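Side-chain contact in antitoxin epsilon (Streptococcus pyogenes, PDB 1GVN), which neutralizes the cognate zeta toxin as the antitoxin of a plasmid-borne type II toxin-antitoxin system that kills plasmid-free cells: residues N77-S80 with K81-N85. Sequence-based numbering, arbitrary orientation.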
loop_
_atom_site.group_PDB
_atom_site.type_symbol
_atom_site.label_atom_id
_atom_site.label_comp_id
_atom_site.label_asym_id
_atom_site.label_seq_id
_atom_site.Cartn_x
_atom_site.Cartn_y
_atom_site.Cartn_z
ATOM N N ASN A 77 3.551 2.148 7.662
ATOM C CA ASN A 77 3.741 2.894 8.899
ATOM C C ASN A 77 4.501 4.158 8.499
ATOM O O ASN A 77 4.137 5.274 8.881
ATOM C CB ASN A 77 4.549 2.066 9.908
ATOM C CG ASN A 77 4.686 2.756 11.257
ATOM O OD1 ASN A 77 3.739 3.366 11.756
ATOM N ND2 ASN A 77 5.867 2.644 11.865
ATOM N N ARG A 78 5.544 3.971 7.697
ATOM C CA ARG A 78 6.363 5.080 7.219
ATOM C C ARG A 78 5.567 6.011 6.305
ATOM O O ARG A 78 5.571 7.224 6.486
ATOM C CB ARG A 78 7.581 4.554 6.446
ATOM C CG ARG A 78 8.621 3.820 7.297
ATOM C CD ARG A 78 9.889 3.567 6.488
ATOM N NE ARG A 78 9.696 2.596 5.408
ATOM C CZ ARG A 78 9.854 1.281 5.545
ATOM N NH1 ARG A 78 10.209 0.769 6.714
ATOM N NH2 ARG A 78 9.663 0.476 4.508
ATOM N N TYR A 79 4.890 5.433 5.322
ATOM C CA TYR A 79 4.111 6.216 4.369
ATOM C C TYR A 79 2.973 7.027 4.992
ATOM O O TYR A 79 2.780 8.193 4.645
ATOM C CB TYR A 79 3.546 5.300 3.278
ATOM C CG TYR A 79 2.695 6.033 2.267
ATOM C CD1 TYR A 79 3.249 6.993 1.419
ATOM C CD2 TYR A 79 1.324 5.792 2.182
ATOM C CE1 TYR A 79 2.452 7.699 0.514
ATOM C CE2 TYR A 79 0.523 6.487 1.289
ATOM C CZ TYR A 79 1.089 7.438 0.463
ATOM O OH TYR A 79 0.278 8.158 -0.373
ATOM N N SER A 80 2.221 6.418 5.905
ATOM C CA SER A 80 1.105 7.116 6.539
ATOM C C SER A 80 1.577 8.372 7.272
ATOM O O SER A 80 0.920 9.415 7.217
ATOM C CB SER A 80 0.364 6.190 7.514
ATOM O OG SER A 80 1.207 5.746 8.558
ATOM N N LYS A 81 2.717 8.275 7.949
ATOM C CA LYS A 81 3.250 9.414 8.680
ATOM C C LYS A 81 3.529 10.597 7.756
ATOM O O LYS A 81 3.507 11.746 8.194
ATOM C CB LYS A 81 4.532 9.022 9.417
ATOM C CG LYS A 81 4.327 7.982 10.499
ATOM C CD LYS A 81 5.632 7.685 11.228
ATOM C CE LYS A 81 5.434 6.637 12.308
ATOM N NZ LYS A 81 6.713 6.307 12.990
ATOM N N GLN A 82 3.780 10.314 6.480
ATOM C CA GLN A 82 4.065 11.366 5.507
ATOM C C GLN A 82 2.804 11.996 4.909
ATOM O O GLN A 82 2.670 13.217 4.878
ATOM C CB GLN A 82 4.934 10.821 4.361
ATOM C CG GLN A 82 5.421 11.904 3.398
ATOM C CD GLN A 82 6.191 11.360 2.204
ATOM O OE1 GLN A 82 6.990 10.432 2.331
ATOM N NE2 GLN A 82 5.967 11.958 1.036
ATOM N N VAL A 83 1.884 11.166 4.432
ATOM C CA VAL A 83 0.662 11.672 3.812
ATOM C C VAL A 83 -0.305 12.387 4.743
ATOM O O VAL A 83 -1.050 13.265 4.308
ATOM C CB VAL A 83 -0.112 10.555 3.108
ATOM C CG1 VAL A 83 0.646 10.106 1.892
ATOM C CG2 VAL A 83 -0.336 9.394 4.058
ATOM N N LEU A 84 -0.307 12.007 6.014
ATOM C CA LEU A 84 -1.200 12.633 6.981
ATOM C C LEU A 84 -0.605 13.986 7.344
ATOM O O LEU A 84 -0.180 14.221 8.475
ATOM C CB LEU A 84 -1.352 11.723 8.206
ATOM C CG LEU A 84 -1.864 10.334 7.796
ATOM C CD1 LEU A 84 -2.054 9.445 9.015
ATOM C CD2 LEU A 84 -3.179 10.487 7.047
ATOM N N ASN A 85 -0.628 14.908 6.362
ATOM C CA ASN A 85 0.008 16.220 6.402
ATOM C C ASN A 85 -0.945 17.277 6.947
ATOM O O ASN A 85 -0.470 18.173 7.726
ATOM C CB ASN A 85 0.497 16.620 5.009
ATOM C CG ASN A 85 1.231 17.946 5.009
ATOM O OD1 ASN A 85 1.846 18.325 6.004
ATOM N ND2 ASN A 85 1.172 18.654 3.887
HETATM O O HOH W 1 7.068 8.173 3.607
#
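The last turn of helix 63-83 packs Tyr79 and Val83, one turn apart, into the side that meets helix 42-54, where both side chains touch Leu46. The tyrosine ring swings toward the helix end because its CG lies anti to the backbone N (chi1 179°), and one ring face takes Val83 CG2, 4.1 Å above the plane and displaced toward the rim. Ala68 of the second subunit packs on both residues. In the backbone of the same turn, Tyr79 O accepts from both Val83 N at 3.1 Å and Gln82 N at 3.0 Å. Ser80 O receives the last of these bonds, from Leu84 N at 3.1 Å, while Leu84 leaves helical geometry as the centre of an inverse gamma turn. Toward the other protein of the complex, probably the zeta toxin, Lys81, extended beyond CG, crosses Asn77 at a slant, its CE 3.7 Å from Asn77 OD1. That oxygen is hydrogen-bonded to Arg24 of helix 5-31; Lys81 NZ makes a salt bridge, and Asn77 ND2 a hydrogen bond, to acidic side chains of the other protein's chain, so the amide links antitoxin helix and partner. A water donates to Gln82 OE1 at 2.6 Å and weakly to Arg78 O.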